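PDB 2OMO: DUF176 from Nitrosomonas europaea, which probably acts as an oxidoreductase, as a dimeric member of the antibiotic biosynthesis monooxygenase family. Local coordinates for residues E49-E54 against M58-L63. Residues are numbered along the deposited sequence; the frame is centred on the assembly and turned at random.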
ATOM      1  N   GLU A  49      -6.444 -14.456  -5.580  1.00 15.35           N
ATOM      2  CA  GLU A  49      -6.377 -15.167  -6.876  1.00 15.82           C
ATOM      3  C   GLU A  49      -7.498 -14.750  -7.799  1.00 15.68           C
ATOM      4  O   GLU A  49      -7.288 -14.637  -8.991  1.00 16.11           O
ATOM      5  CB  GLU A  49      -6.369 -16.694  -6.682  1.00 15.51           C
ATOM      6  CG  GLU A  49      -5.043 -17.184  -6.048  1.00 16.75           C
ATOM      7  CD  GLU A  49      -4.984 -18.687  -5.794  1.00 17.50           C
ATOM      8  OE1 GLU A  49      -5.990 -19.397  -6.003  1.00 22.59           O
ATOM      9  OE2 GLU A  49      -3.901 -19.159  -5.381  1.00 22.42           O
ATOM     10  N   GLN A  50      -8.683 -14.507  -7.249  1.00 15.21           N
ATOM     11  CA  GLN A  50      -9.814 -14.082  -8.043  1.00 15.09           C
ATOM     12  C   GLN A  50      -9.784 -12.564  -8.263  1.00 15.35           C
ATOM     13  O   GLN A  50     -10.197 -12.078  -9.296  1.00 15.76           O
ATOM     14  CB  GLN A  50     -11.135 -14.487  -7.383  1.00 15.88           C
ATOM     15  CG  GLN A  50     -11.376 -16.008  -7.346  1.00 16.35           C
ATOM     16  CD  GLN A  50     -11.235 -16.642  -8.718  1.00 25.13           C
ATOM     17  OE1 GLN A  50     -11.824 -16.175  -9.707  1.00 27.65           O
ATOM     18  NE2 GLN A  50     -10.446 -17.718  -8.794  1.00 27.03           N
ATOM     19  N   SER A  51      -9.339 -11.823  -7.275  1.00 14.47           N
ATOM     20  CA  SER A  51      -9.430 -10.370  -7.327  1.00 15.50           C
ATOM     21  C   SER A  51      -8.477  -9.797  -8.364  1.00 15.51           C
ATOM     22  O   SER A  51      -8.820  -8.811  -9.026  1.00 16.47           O
ATOM     23  CB  SER A  51      -9.231  -9.755  -5.943  1.00 14.99           C
ATOM     24  OG  SER A  51     -10.351 -10.023  -5.113  1.00 14.79           O
ATOM     25  N   ILE A  52      -7.318 -10.419  -8.543  1.00 15.84           N
ATOM     26  CA  ILE A  52      -6.363  -9.944  -9.566  1.00 17.01           C
ATOM     27  C   ILE A  52      -6.846 -10.108 -11.012  1.00 18.20           C
ATOM     28  O   ILE A  52      -6.240  -9.558 -11.936  1.00 18.00           O
ATOM     29  CB  ILE A  52      -4.927 -10.486  -9.394  1.00 16.57           C
ATOM     30  CG1 ILE A  52      -4.850 -12.017  -9.572  1.00 16.11           C
ATOM     31  CG2 ILE A  52      -4.379  -9.999  -8.031  1.00 15.78           C
ATOM     32  CD1 ILE A  52      -3.453 -12.564  -9.660  1.00 17.58           C
ATOM     33  N   ARG A  53      -7.923 -10.876 -11.164  1.00 18.72           N
ATOM     34  CA  ARG A  53      -8.583 -11.109 -12.435  1.00 20.22           C
ATOM     35  C   ARG A  53      -9.761 -10.158 -12.650  1.00 20.12           C
ATOM     36  O   ARG A  53     -10.418 -10.203 -13.700  1.00 21.64           O
ATOM     37  CB  ARG A  53      -9.076 -12.551 -12.457  1.00 20.01           C
ATOM     38  CG  ARG A  53      -7.954 -13.571 -12.306  1.00 22.56           C
ATOM     39  CD  ARG A  53      -8.494 -14.994 -12.286  1.00 28.54           C
ATOM     40  NE  ARG A  53      -9.357 -15.230 -13.436  1.00 30.50           N
ATOM     41  CZ  ARG A  53      -8.940 -15.647 -14.634  1.00 34.03           C
ATOM     42  NH1 ARG A  53      -7.655 -15.915 -14.859  1.00 36.65           N
ATOM     43  NH2 ARG A  53      -9.817 -15.807 -15.613  1.00 33.23           N
ATOM     44  N   GLU A  54     -10.062  -9.314 -11.673  1.00 19.65           N
ATOM     45  CA  GLU A  54     -11.182  -8.378 -11.811  1.00 19.04           C
ATOM     46  C   GLU A  54     -10.796  -7.269 -12.787  1.00 18.72           C
ATOM     47  O   GLU A  54      -9.634  -6.812 -12.802  1.00 17.14           O
ATOM     48  CB  GLU A  54     -11.585  -7.744 -10.484  1.00 19.37           C
ATOM     49  CG  GLU A  54     -12.203  -8.668  -9.454  1.00 19.90           C
ATOM     50  CD  GLU A  54     -12.360  -8.012  -8.106  1.00 19.90           C
ATOM     51  OE1 GLU A  54     -12.395  -6.752  -8.027  1.00 19.21           O
ATOM     52  OE2 GLU A  54     -12.439  -8.747  -7.102  1.00 20.67           O
HETATM   53  N   MSE A  58      -5.311  -3.339 -10.244  1.00 11.59           N
HETATM   54  CA  MSE A  58      -3.914  -3.003 -10.444  1.00 12.88           C
HETATM   55  C   MSE A  58      -3.010  -3.610  -9.380  1.00 11.77           C
HETATM   56  O   MSE A  58      -1.834  -3.903  -9.644  1.00 11.78           O
HETATM   57  CB  MSE A  58      -3.750  -1.500 -10.439  1.00 11.89           C
HETATM   58  CG  MSE A  58      -4.518  -0.943 -11.580  1.00 13.73           C
HETATM   59 SE   MSE A  58      -4.173   0.909 -11.847  0.60 19.80          SE
HETATM   60  CE  MSE A  58      -2.244   0.830 -12.310  1.00 21.03           C
ATOM     61  N   ARG A  59      -3.541  -3.800  -8.173  1.00 11.46           N
ATOM     62  CA  ARG A  59      -2.842  -4.622  -7.183  1.00 10.04           C
ATOM     63  C   ARG A  59      -3.873  -5.202  -6.259  1.00 11.65           C
ATOM     64  O   ARG A  59      -4.909  -4.578  -6.004  1.00 11.06           O
ATOM     65  CB  ARG A  59      -1.899  -3.786  -6.256  1.00  9.39           C
ATOM     66  CG  ARG A  59      -0.735  -3.027  -6.865  1.00  5.93           C
ATOM     67  CD  ARG A  59      -1.057  -1.636  -7.371  1.00  5.45           C
ATOM     68  NE  ARG A  59       0.179  -0.876  -7.704  1.00  4.90           N
ATOM     69  CZ  ARG A  59       0.867  -1.013  -8.825  1.00  9.08           C
ATOM     70  NH1 ARG A  59       0.455  -1.894  -9.738  1.00 10.15           N
ATOM     71  NH2 ARG A  59       1.965  -0.290  -9.034  1.00  6.93           N
ATOM     72  N   PHE A  60      -3.542  -6.359  -5.691  1.00 12.01           N
ATOM     73  CA  PHE A  60      -4.348  -6.939  -4.627  1.00 12.75           C
ATOM     74  C   PHE A  60      -3.335  -7.665  -3.747  1.00 12.65           C
ATOM     75  O   PHE A  60      -3.428  -8.866  -3.489  1.00 14.57           O
ATOM     76  CB  PHE A  60      -5.451  -7.865  -5.169  1.00 13.79           C
ATOM     77  CG  PHE A  60      -6.656  -7.927  -4.260  1.00 15.45           C
ATOM     78  CD1 PHE A  60      -7.719  -7.014  -4.401  1.00 15.47           C
ATOM     79  CD2 PHE A  60      -6.698  -8.881  -3.226  1.00 14.85           C
ATOM     80  CE1 PHE A  60      -8.811  -7.055  -3.507  1.00 23.39           C
ATOM     81  CE2 PHE A  60      -7.789  -8.955  -2.341  1.00 18.18           C
ATOM     82  CZ  PHE A  60      -8.843  -8.048  -2.456  1.00 17.38           C
ATOM     83  N   ASP A  61      -2.349  -6.901  -3.289  1.00 11.97           N
ATOM     84  CA  ASP A  61      -1.232  -7.495  -2.565  1.00 11.89           C
ATOM     85  C   ASP A  61      -1.703  -7.918  -1.183  1.00 12.40           C
ATOM     86  O   ASP A  61      -2.407  -7.164  -0.474  1.00 13.47           O
ATOM     87  CB  ASP A  61      -0.099  -6.497  -2.398  1.00 11.58           C
ATOM     88  CG  ASP A  61       0.519  -6.045  -3.725  1.00 11.34           C
ATOM     89  OD1 ASP A  61       0.333  -6.759  -4.740  1.00 13.43           O
ATOM     90  OD2 ASP A  61       1.248  -4.992  -3.767  1.00 12.39           O
ATOM     91  N   ILE A  62      -1.269  -9.092  -0.771  1.00 10.93           N
ATOM     92  CA  ILE A  62      -1.595  -9.575   0.589  1.00 11.84           C
ATOM     93  C   ILE A  62      -0.298  -9.574   1.386  1.00 11.71           C
ATOM     94  O   ILE A  62       0.642 -10.320   1.042  1.00 12.67           O
ATOM     95  CB  ILE A  62      -2.186 -11.000   0.597  1.00 10.27           C
ATOM     96  CG1 ILE A  62      -3.385 -11.120  -0.372  1.00 10.02           C
ATOM     97  CG2 ILE A  62      -2.591 -11.405   2.039  1.00 13.27           C
ATOM     98  CD1 ILE A  62      -4.434 -10.031  -0.197  1.00 15.55           C
ATOM     99  N   LEU A  63      -0.295  -8.815   2.481  1.00 12.52           N
ATOM    100  CA  LEU A  63       0.931  -8.559   3.261  1.00 11.31           C
ATOM    101  C   LEU A  63       0.783  -9.012   4.693  1.00 12.48           C
ATOM    102  O   LEU A  63      -0.338  -8.904   5.267  1.00 12.79           O
ATOM    103  CB  LEU A  63       1.268  -7.082   3.269  1.00 11.74           C
ATOM    104  CG  LEU A  63       1.185  -6.355   1.905  1.00 11.63           C
ATOM    105  CD1 LEU A  63       1.431  -4.827   2.123  1.00 14.84           C
ATOM    106  CD2 LEU A  63       2.177  -6.916   0.891  1.00 14.69           C
TER
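Ser51 OG is gripped by hydrogen bonds with Asn47 O, one helical turn back, and His92 NE2, while the carbon that carries it sits squarely on the ring of Phe60. Ser51 CB lies 3.5 Å from the centroid of the Phe60 ring and only 11° off its normal, a CH-pi contact over the face. With OG turned to the side of the backbone N (chi1 -71°) and anti to the carbonyl carbon, the hydroxyl reaches across the same face toward the far end of the ring, 3.6 Å from Phe60 CZ. The Phe60 ring also meets that of His87, the planes inclined at about 50°. At the root of the Phe60 side chain, Ile52 CG2 packs on Phe60 CB at 3.7 Å, near the more exposed margin. The contact thus joins the C-terminal part of helix 37-51 to strand 57-65, outermost in this chain's four-stranded antiparallel sheet, within the alpha+beta, ferredoxin-like fold of the ABM family. A type I turn runs from Ser51 to Glu54, with Glu54 N bonded to Ser51 O at 3.0 Å. Met58 and Arg59 form a classic bulge opposite Ala77, and Arg59 NH1 donates to Met58 O at 3.0 Å from above the carbonyl plane. Further along the strand, Ile62 and Leu63 pair with a strand of the second subunit, carrying the sheet across the dimer interface.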